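Local coordinates for protein (sliding clamp) (Enterobacteria phage RB69, PDB 1B77) that probably encircles DNA as a trimeric ring and tethers the phage DNA polymerase to it, so that replication becomes processive, at residues Ala112-Ile118 against Tyr194-Gly200; Thr37-Ala42 against Gln213-Ala219; His76-Ile81 against Tyr91-Ala95. All coordinates share one frame; numbering follows the deposited sequence.

Contact 1: Ala112-Ile118 against Tyr194-Gly200; sequences ASVITEI and YKVMLWG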
loop_
_atom_site.group_PDB
_atom_site.type_symbol
_atom_site.label_atom_id
_atom_site.label_comp_id
_atom_site.label_asym_id
_atom_site.label_seq_id
_atom_site.Cartn_x
_atom_site.Cartn_y
_atom_site.Cartn_z
ATOM N N ALA A 112 -19.912 22.902 -30.872
ATOM C CA ALA A 112 -19.766 21.466 -31.077
ATOM C C ALA A 112 -20.324 20.917 -32.385
ATOM O O ALA A 112 -21.344 21.381 -32.893
ATOM C CB ALA A 112 -20.378 20.714 -29.894
ATOM N N SER A 113 -19.635 19.917 -32.922
ATOM C CA SER A 113 -20.048 19.274 -34.154
ATOM C C SER A 113 -21.065 18.212 -33.768
ATOM O O SER A 113 -22.014 17.953 -34.506
ATOM C CB SER A 113 -18.845 18.627 -34.848
ATOM O OG SER A 113 -17.813 19.571 -35.074
ATOM N N VAL A 114 -20.854 17.592 -32.605
ATOM C CA VAL A 114 -21.762 16.566 -32.089
ATOM C C VAL A 114 -21.700 16.570 -30.568
ATOM O O VAL A 114 -20.634 16.792 -29.985
ATOM C CB VAL A 114 -21.367 15.143 -32.520
ATOM C CG1 VAL A 114 -22.616 14.300 -32.705
ATOM C CG2 VAL A 114 -20.516 15.175 -33.759
ATOM N N ILE A 115 -22.829 16.299 -29.926
ATOM C CA ILE A 115 -22.876 16.263 -28.473
ATOM C C ILE A 115 -23.346 14.910 -27.972
ATOM O O ILE A 115 -24.302 14.348 -28.495
ATOM C CB ILE A 115 -23.841 17.329 -27.905
ATOM C CG1 ILE A 115 -23.359 18.736 -28.276
ATOM C CG2 ILE A 115 -23.946 17.177 -26.396
ATOM C CD1 ILE A 115 -24.297 19.854 -27.820
ATOM N N THR A 116 -22.665 14.384 -26.961
ATOM C CA THR A 116 -23.049 13.112 -26.351
ATOM C C THR A 116 -22.782 13.251 -24.859
ATOM O O THR A 116 -22.595 14.365 -24.367
ATOM C CB THR A 116 -22.244 11.903 -26.920
ATOM O OG1 THR A 116 -22.669 10.694 -26.276
ATOM C CG2 THR A 116 -20.751 12.085 -26.703
ATOM N N GLU A 117 -22.767 12.135 -24.138
ATOM C CA GLU A 117 -22.522 12.187 -22.709
ATOM C C GLU A 117 -22.143 10.831 -22.141
ATOM O O GLU A 117 -22.495 9.796 -22.691
ATOM C CB GLU A 117 -23.759 12.716 -21.985
ATOM C CG GLU A 117 -24.929 11.752 -21.900
ATOM C CD GLU A 117 -26.142 12.388 -21.236
ATOM O OE1 GLU A 117 -25.963 13.104 -20.223
ATOM O OE2 GLU A 117 -27.277 12.171 -21.714
ATOM N N ILE A 118 -21.415 10.850 -21.033
ATOM C CA ILE A 118 -20.990 9.624 -20.377
ATOM C C ILE A 118 -21.338 9.720 -18.890
ATOM O O ILE A 118 -21.084 10.740 -18.249
ATOM C CB ILE A 118 -19.471 9.413 -20.567
ATOM C CG1 ILE A 118 -19.034 8.093 -19.937
ATOM C CG2 ILE A 118 -18.706 10.606 -20.001
ATOM C CD1 ILE A 118 -17.672 7.619 -20.412
ATOM N N TYR A 194 -20.593 13.505 -17.371
ATOM C CA TYR A 194 -20.144 14.537 -18.280
ATOM C C TYR A 194 -20.903 14.667 -19.587
ATOM O O TYR A 194 -21.338 13.682 -20.173
ATOM C CB TYR A 194 -18.666 14.328 -18.627
ATOM C CG TYR A 194 -17.730 14.444 -17.455
ATOM C CD1 TYR A 194 -17.585 13.398 -16.540
ATOM C CD2 TYR A 194 -17.016 15.618 -17.237
ATOM C CE1 TYR A 194 -16.744 13.531 -15.433
ATOM C CE2 TYR A 194 -16.179 15.760 -16.137
ATOM C CZ TYR A 194 -16.050 14.719 -15.242
ATOM O OH TYR A 194 -15.219 14.877 -14.155
ATOM N N LYS A 195 -21.051 15.911 -20.021
ATOM C CA LYS A 195 -21.659 16.217 -21.303
ATOM C C LYS A 195 -20.426 16.210 -22.208
ATOM O O LYS A 195 -19.449 16.896 -21.921
ATOM C CB LYS A 195 -22.293 17.613 -21.286
ATOM C CG LYS A 195 -22.772 18.079 -22.653
ATOM C CD LYS A 195 -23.753 19.249 -22.549
ATOM C CE LYS A 195 -23.116 20.473 -21.916
ATOM N NZ LYS A 195 -24.084 21.609 -21.820
ATOM N N VAL A 196 -20.458 15.431 -23.280
ATOM C CA VAL A 196 -19.313 15.343 -24.183
ATOM C C VAL A 196 -19.541 16.069 -25.497
ATOM O O VAL A 196 -20.392 15.680 -26.287
ATOM C CB VAL A 196 -18.984 13.877 -24.494
ATOM C CG1 VAL A 196 -17.745 13.792 -25.386
ATOM C CG2 VAL A 196 -18.784 13.114 -23.198
ATOM N N MET A 197 -18.765 17.116 -25.732
ATOM C CA MET A 197 -18.888 17.891 -26.958
ATOM C C MET A 197 -17.678 17.681 -27.867
ATOM O O MET A 197 -16.546 18.011 -27.506
ATOM C CB MET A 197 -19.053 19.361 -26.606
ATOM C CG MET A 197 -20.245 19.594 -25.701
ATOM S SD MET A 197 -20.293 21.248 -25.064
ATOM C CE MET A 197 -19.213 21.084 -23.626
ATOM N N LEU A 198 -17.936 17.129 -29.047
ATOM C CA LEU A 198 -16.887 16.835 -30.014
ATOM C C LEU A 198 -16.864 17.845 -31.162
ATOM O O LEU A 198 -17.910 18.220 -31.700
ATOM C CB LEU A 198 -17.092 15.422 -30.548
ATOM C CG LEU A 198 -17.238 14.382 -29.433
ATOM C CD1 LEU A 198 -17.747 13.074 -30.002
ATOM C CD2 LEU A 198 -15.903 14.193 -28.739
ATOM N N TRP A 199 -15.665 18.277 -31.539
ATOM C CA TRP A 199 -15.516 19.262 -32.600
ATOM C C TRP A 199 -14.440 18.942 -33.613
ATOM O O TRP A 199 -13.320 18.574 -33.259
ATOM C CB TRP A 199 -15.205 20.626 -32.004
ATOM C CG TRP A 199 -14.816 21.641 -33.030
ATOM C CD1 TRP A 199 -15.636 22.248 -33.933
ATOM C CD2 TRP A 199 -13.510 22.190 -33.240
ATOM N NE1 TRP A 199 -14.926 23.149 -34.685
ATOM C CE2 TRP A 199 -13.618 23.139 -34.276
ATOM C CE3 TRP A 199 -12.260 21.984 -32.640
ATOM C CZ2 TRP A 199 -12.525 23.874 -34.738
ATOM C CZ3 TRP A 199 -11.166 22.720 -33.100
ATOM C CH2 TRP A 199 -11.312 23.653 -34.136
ATOM N N GLY A 200 -14.789 19.129 -34.880
ATOM C CA GLY A 200 -13.857 18.875 -35.958
ATOM C C GLY A 200 -14.020 19.909 -37.055
ATOM O O GLY A 200 -15.132 20.183 -37.497
#
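Thr116 and Val196 face each other across a hydrogen-bonded antiparallel pair, their side chains lying alongside one another and pointing the same way. Thr116 turns OG1 anti to its own N (chi1 180°), which leaves CG2 between N and the carbonyl carbon and sets that methyl against Val196 CB at 3.3 Å, tighter than usual for two carbons. A short backbone bond accompanies it: Val196 N to Thr116 O, 2.6 Å, from well above the carbonyl plane. Next along, CG2 of Ile118 touches both Tyr194 CB, at 4.0 Å, and Val196 CG2.

On the opposite face of the sheet Ile115 runs beside Met197, with its CG1 4.1 Å from Met197 CG, while its CG2 branch crosses the aliphatic part of Lys195. From the loop before the strand, Ala112 CB adds a 3.8 Å contact to Met197 CB.

At the start of strand 114-118 the regular pairing breaks into a classic beta bulge. Both Ser113 N and Val114 N donate to Leu198 O, Ser113 at 2.7 Å and Val114 at 3.1 Å, so this single carbonyl is gripped twice. Beside the bulge, Ser113 OG accepts from Gly200 N at 3.1 Å in a nearly straight bond and passes Trp199 CD1 obliquely.

Farther out, Thr116 OG1 is hydrogen-bonded to Thr170 OG1, and Tyr194 OH to Gln190 O. Strand 114-118 is an outermost strand of its antiparallel sheet within this chain. Strand 204-210 bonds along the other side of 194-200, helix 120-132 meets Ile118 and Tyr194 through Leu123, and strand 165-171 touches Thr116, Glu117 and Ile118.

Contact 2: Thr37-Ala42 against Gln213-Ala219; sequences TTYAEA and QVSYVIA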
loop_
_atom_site.group_PDB
_atom_site.type_symbol
_atom_site.label_atom_id
_atom_site.label_comp_id
_atom_site.label_asym_id
_atom_site.label_seq_id
_atom_site.Cartn_x
_atom_site.Cartn_y
_atom_site.Cartn_z
ATOM N N THR A 37 -1.811 18.937 -24.443
ATOM C CA THR A 37 -2.902 18.031 -24.790
ATOM C C THR A 37 -4.173 18.156 -23.939
ATOM O O THR A 37 -5.284 17.985 -24.446
ATOM C CB THR A 37 -2.448 16.575 -24.712
ATOM O OG1 THR A 37 -2.102 16.260 -23.354
ATOM C CG2 THR A 37 -1.248 16.352 -25.602
ATOM N N THR A 38 -4.015 18.453 -22.653
ATOM C CA THR A 38 -5.165 18.560 -21.761
ATOM C C THR A 38 -5.324 19.905 -21.049
ATOM O O THR A 38 -4.376 20.429 -20.468
ATOM C CB THR A 38 -5.118 17.434 -20.693
ATOM O OG1 THR A 38 -5.251 16.159 -21.335
ATOM C CG2 THR A 38 -6.247 17.596 -19.682
ATOM N N TYR A 39 -6.537 20.448 -21.091
ATOM C CA TYR A 39 -6.858 21.720 -20.435
ATOM C C TYR A 39 -7.974 21.496 -19.411
ATOM O O TYR A 39 -8.863 20.675 -19.628
ATOM C CB TYR A 39 -7.337 22.746 -21.469
ATOM C CG TYR A 39 -7.941 24.024 -20.887
ATOM C CD1 TYR A 39 -7.136 25.109 -20.528
ATOM C CD2 TYR A 39 -9.322 24.152 -20.726
ATOM C CE1 TYR A 39 -7.696 26.292 -20.024
ATOM C CE2 TYR A 39 -9.895 25.325 -20.223
ATOM C CZ TYR A 39 -9.078 26.390 -19.877
ATOM O OH TYR A 39 -9.635 27.553 -19.392
ATOM N N ALA A 40 -7.933 22.230 -18.304
ATOM C CA ALA A 40 -8.958 22.114 -17.275
ATOM C C ALA A 40 -9.261 23.472 -16.656
ATOM O O ALA A 40 -8.370 24.317 -16.503
ATOM C CB ALA A 40 -8.525 21.132 -16.189
ATOM N N GLU A 41 -10.526 23.673 -16.299
ATOM C CA GLU A 41 -10.958 24.917 -15.687
ATOM C C GLU A 41 -12.170 24.669 -14.809
ATOM O O GLU A 41 -12.926 23.716 -15.018
ATOM C CB GLU A 41 -11.311 25.957 -16.754
ATOM C CG GLU A 41 -12.470 25.555 -17.662
ATOM C CD GLU A 41 -13.006 26.728 -18.475
ATOM O OE1 GLU A 41 -12.205 27.469 -19.079
ATOM O OE2 GLU A 41 -14.239 26.903 -18.511
ATOM N N ALA A 42 -12.360 25.545 -13.832
ATOM C CA ALA A 42 -13.483 25.402 -12.927
ATOM C C ALA A 42 -13.742 26.649 -12.109
ATOM O O ALA A 42 -12.816 27.391 -11.776
ATOM C CB ALA A 42 -13.235 24.223 -11.991
ATOM N N GLN A 213 -19.028 20.446 -12.068
ATOM C CA GLN A 213 -17.856 20.879 -11.310
ATOM C C GLN A 213 -16.639 21.297 -12.125
ATOM O O GLN A 213 -15.951 22.250 -11.776
ATOM C CB GLN A 213 -17.424 19.775 -10.343
ATOM C CG GLN A 213 -18.005 19.884 -8.946
ATOM C CD GLN A 213 -17.440 18.830 -8.007
ATOM O OE1 GLN A 213 -16.218 18.629 -7.931
ATOM N NE2 GLN A 213 -18.326 18.153 -7.281
ATOM N N VAL A 214 -16.360 20.584 -13.205
ATOM C CA VAL A 214 -15.184 20.899 -14.008
ATOM C C VAL A 214 -15.402 20.717 -15.511
ATOM O O VAL A 214 -16.229 19.910 -15.934
ATOM C CB VAL A 214 -13.981 20.001 -13.579
ATOM C CG1 VAL A 214 -12.746 20.322 -14.419
ATOM C CG2 VAL A 214 -13.672 20.207 -12.111
ATOM N N SER A 215 -14.652 21.476 -16.308
ATOM C CA SER A 215 -14.716 21.376 -17.761
ATOM C C SER A 215 -13.324 21.054 -18.273
ATOM O O SER A 215 -12.366 21.705 -17.886
ATOM C CB SER A 215 -15.188 22.688 -18.389
ATOM O OG SER A 215 -16.605 22.791 -18.360
ATOM N N TYR A 216 -13.212 20.043 -19.127
ATOM C CA TYR A 216 -11.917 19.674 -19.687
ATOM C C TYR A 216 -11.952 19.784 -21.198
ATOM O O TYR A 216 -12.981 19.516 -21.821
ATOM C CB TYR A 216 -11.533 18.229 -19.359
ATOM C CG TYR A 216 -11.491 17.850 -17.900
ATOM C CD1 TYR A 216 -12.638 17.425 -17.244
ATOM C CD2 TYR A 216 -10.290 17.855 -17.193
ATOM C CE1 TYR A 216 -12.598 16.999 -15.920
ATOM C CE2 TYR A 216 -10.239 17.429 -15.857
ATOM C CZ TYR A 216 -11.400 17.000 -15.235
ATOM O OH TYR A 216 -11.368 16.539 -13.940
ATOM N N VAL A 217 -10.830 20.193 -21.781
ATOM C CA VAL A 217 -10.698 20.275 -23.231
ATOM C C VAL A 217 -9.477 19.431 -23.585
ATOM O O VAL A 217 -8.358 19.696 -23.130
ATOM C CB VAL A 217 -10.482 21.717 -23.747
ATOM C CG1 VAL A 217 -10.124 21.678 -25.240
ATOM C CG2 VAL A 217 -11.760 22.545 -23.549
ATOM N N ILE A 218 -9.707 18.397 -24.379
ATOM C CA ILE A 218 -8.635 17.505 -24.766
ATOM C C ILE A 218 -8.440 17.479 -26.273
ATOM O O ILE A 218 -9.391 17.300 -27.035
ATOM C CB ILE A 218 -8.920 16.075 -24.270
ATOM C CG1 ILE A 218 -9.067 16.084 -22.742
ATOM C CG2 ILE A 218 -7.803 15.146 -24.693
ATOM C CD1 ILE A 218 -9.700 14.839 -22.171
ATOM N N ALA A 219 -7.192 17.665 -26.690
ATOM C CA ALA A 219 -6.847 17.643 -28.104
ATOM C C ALA A 219 -6.986 16.215 -28.603
ATOM O O ALA A 219 -6.721 15.268 -27.865
ATOM C CB ALA A 219 -5.414 18.131 -28.298
#
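Tyr39 leans across Val217, the two side chains crossing obliquely with their CB atoms 4.0 Å apart. With its CG anti to the backbone N (chi1 169°), the tyrosine ring runs along the sheet, past Val217 CB and CG2, until its hydroxyl reaches Glu41 two residues on. Glu41 meets it by the less roomy rotamer, CG between N and the carbonyl carbon (chi1 62°), and an extended chain beyond. Tyr39 OH donates to Glu41 OE1 at 2.6 Å, on the anti lone pair, and the carboxylate oxygen lies in the plane of the ring at its edge. Glu41 CG meanwhile rests 4.0 Å from Ser215 CB.

The reverse face is made by Thr38, Ala40, Tyr216 and Ile218. Thr38 and Ile218 stand side by side, OG1 towards CG1, while Ala40 CB approaches Tyr216 CD2 obliquely at 3.9 Å. Val214 CG1 sits 3.6 Å above one face of the Tyr216 ring, offset toward the rim, and Val214 CG2 meets Ala42 CB at 4.0 Å. Helix 5-15 packs over this face through Ile10 and Phe14, and its Asn13 takes up the hydroxyl of Tyr216.

The backbones are joined by five hydrogen bonds, two each at the pairs Tyr39-Val217 and Glu41-Ser215, with Ala219 N to Thr37 O beyond them. These antiparallel strands join the N-terminal and C-terminal family regions in one continuous sheet. Polar side-chain ends find partners on both faces: Thr38 OG1 bonds to Asn186 O, and Tyr39 OH also bonds to Ile107 N. A phenol donating so closely to Glu41 would be expected to favour the ionised carboxylate.

Contact 3: His76-Ile81 against Tyr91-Ala95; sequences HTDGNI and YWPAA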
loop_
_atom_site.group_PDB
_atom_site.type_symbol
_atom_site.label_atom_id
_atom_site.label_comp_id
_atom_site.label_asym_id
_atom_site.label_seq_id
_atom_site.Cartn_x
_atom_site.Cartn_y
_atom_site.Cartn_z
ATOM N N HIS A 76 3.707 36.316 1.879
ATOM C CA HIS A 76 4.583 36.785 2.938
ATOM C C HIS A 76 5.478 37.935 2.492
ATOM O O HIS A 76 5.601 38.231 1.305
ATOM C CB HIS A 76 5.459 35.631 3.424
ATOM C CG HIS A 76 6.193 35.927 4.690
ATOM N ND1 HIS A 76 7.484 35.508 4.925
ATOM C CD2 HIS A 76 5.803 36.584 5.814
ATOM C CE1 HIS A 76 7.861 35.893 6.128
ATOM N NE2 HIS A 76 6.860 36.547 6.689
ATOM N N THR A 77 6.122 38.559 3.471
ATOM C CA THR A 77 7.026 39.677 3.249
ATOM C C THR A 77 8.128 39.395 2.234
ATOM O O THR A 77 8.583 40.308 1.545
ATOM C CB THR A 77 7.693 40.089 4.565
ATOM O OG1 THR A 77 6.688 40.528 5.484
ATOM C CG2 THR A 77 8.681 41.210 4.332
ATOM N N ASP A 78 8.563 38.143 2.138
ATOM C CA ASP A 78 9.628 37.799 1.199
ATOM C C ASP A 78 9.154 37.396 -0.201
ATOM O O ASP A 78 9.960 36.990 -1.039
ATOM C CB ASP A 78 10.507 36.690 1.785
ATOM C CG ASP A 78 9.718 35.438 2.147
ATOM O OD1 ASP A 78 8.479 35.429 1.975
ATOM O OD2 ASP A 78 10.347 34.457 2.606
ATOM N N GLY A 79 7.856 37.524 -0.464
ATOM C CA GLY A 79 7.329 37.153 -1.769
ATOM C C GLY A 79 6.845 35.711 -1.829
ATOM O O GLY A 79 6.289 35.278 -2.838
ATOM N N ASN A 80 7.063 34.964 -0.748
ATOM C CA ASN A 80 6.639 33.568 -0.666
ATOM C C ASN A 80 5.263 33.474 -0.035
ATOM O O ASN A 80 4.683 34.486 0.348
ATOM C CB ASN A 80 7.636 32.758 0.156
ATOM C CG ASN A 80 8.922 32.489 -0.594
ATOM O OD1 ASN A 80 9.945 32.180 0.013
ATOM N ND2 ASN A 80 8.873 32.585 -1.920
ATOM N N ILE A 81 4.750 32.258 0.085
ATOM C CA ILE A 81 3.428 32.048 0.650
ATOM C C ILE A 81 3.447 31.742 2.133
ATOM O O ILE A 81 4.276 30.958 2.603
ATOM C CB ILE A 81 2.718 30.873 -0.026
ATOM C CG1 ILE A 81 2.644 31.101 -1.529
ATOM C CG2 ILE A 81 1.343 30.687 0.582
ATOM C CD1 ILE A 81 2.297 29.850 -2.290
ATOM N N TYR A 91 5.508 28.198 5.743
ATOM C CA TYR A 91 5.882 29.014 4.601
ATOM C C TYR A 91 6.112 28.081 3.422
ATOM O O TYR A 91 6.707 27.015 3.577
ATOM C CB TYR A 91 7.148 29.820 4.897
ATOM C CG TYR A 91 7.001 30.746 6.078
ATOM C CD1 TYR A 91 6.273 31.931 5.976
ATOM C CD2 TYR A 91 7.576 30.430 7.305
ATOM C CE1 TYR A 91 6.122 32.782 7.070
ATOM C CE2 TYR A 91 7.433 31.272 8.403
ATOM C CZ TYR A 91 6.707 32.443 8.282
ATOM O OH TYR A 91 6.566 33.260 9.379
ATOM N N TRP A 92 5.619 28.473 2.249
ATOM C CA TRP A 92 5.774 27.667 1.045
ATOM C C TRP A 92 6.332 28.551 -0.067
ATOM O O TRP A 92 5.907 29.688 -0.247
ATOM C CB TRP A 92 4.423 27.062 0.634
ATOM C CG TRP A 92 4.535 25.997 -0.423
ATOM C CD1 TRP A 92 4.538 26.178 -1.779
ATOM C CD2 TRP A 92 4.696 24.588 -0.208
ATOM N NE1 TRP A 92 4.691 24.973 -2.418
ATOM C CE2 TRP A 92 4.793 23.981 -1.478
ATOM C CE3 TRP A 92 4.775 23.784 0.940
ATOM C CZ2 TRP A 92 4.955 22.599 -1.640
ATOM C CZ3 TRP A 92 4.943 22.403 0.779
ATOM C CH2 TRP A 92 5.033 21.831 -0.504
ATOM N N PRO A 93 7.302 28.038 -0.830
ATOM C CA PRO A 93 7.885 28.842 -1.904
ATOM C C PRO A 93 6.968 29.250 -3.049
ATOM O O PRO A 93 6.154 28.461 -3.530
ATOM C CB PRO A 93 9.040 27.973 -2.384
ATOM C CG PRO A 93 8.506 26.593 -2.184
ATOM C CD PRO A 93 7.903 26.693 -0.803
ATOM N N ALA A 94 7.121 30.505 -3.464
ATOM C CA ALA A 94 6.382 31.070 -4.584
ATOM C C ALA A 94 7.316 30.873 -5.767
ATOM O O ALA A 94 8.477 31.270 -5.712
ATOM C CB ALA A 94 6.140 32.553 -4.362
ATOM N N ALA A 95 6.821 30.261 -6.832
ATOM C CA ALA A 95 7.650 29.999 -7.994
ATOM C C ALA A 95 7.730 31.164 -8.975
ATOM O O ALA A 95 6.813 31.977 -9.080
ATOM C CB ALA A 95 7.140 28.764 -8.712
#
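His76 and Tyr91 bring their rings together obliquely, centroids 4.8 Å apart and planes at 36°. Tyr91 CE1 stands over the centre of the imidazole, 3.6 Å above its plane, and Thr77 CB lies over the opposite face, so the ring is held between the two. The histidine gets there with CG anti to its backbone N (chi1 -168°), which carries the ring across to the tyrosine. Ile81 O lies at the edge of the Tyr91 ring, near its plane. Farther along, Pro93 CD lies over one face of the Trp92 indole, offset toward the rim, and Phe60 meets that indole edge-to-face.

Two backbone bonds tie the segments together at the pair Ile81-Trp92: Ile81 N to Trp92 O and Trp92 N to Ile81 O, both 2.8 Å long. Ile81 CB and Trp92 CB, 4.2 Å apart, turn to the same face, which strand 52-54 and helix 57-64 cover. Beyond this pair Ala94 CB comes up against Gly79 O.

The loop holds its own shape. Asp78 OD1 accepts from Asn80 N at 3.1 Å, from above the carboxylate plane, an Asx turn, and also takes a weak bond from His76 ND1.

Strand 88-92 is an outermost strand of its three-stranded sheet within this chain, and Tyr91 makes backbone bonds to a neighbouring subunit, where Pro163 touches it. His76 to Gly79 form a type I turn, with a G1 bulge at Gly79: Gly79 N bonds to His76 O and His76 N to Asn80 O, as in a 3:5 beta hairpin.

In the fold
Contacts 1 and 2 belong to one six-stranded antiparallel sheet, with strand 204-210 between strands 194-201 and 215-219; their centres are about 13 Å apart. They touch directly, Tyr194 CE2 lying 3.8 Å from Tyr216 CE1. Contact 2 sits near the centre of the chain and joins its N-terminal and C-terminal family regions through strands 171 residues apart, enclosing both other contacts along the sequence. Contact 3 stands apart, its centre about 28 Å from that of contact 2 and about 41 Å from that of contact 1, on the other side of the chain's centre from contact 1. Of the three, contact 3 alone meets another subunit, consistent with a place at a joint of the trimeric ring.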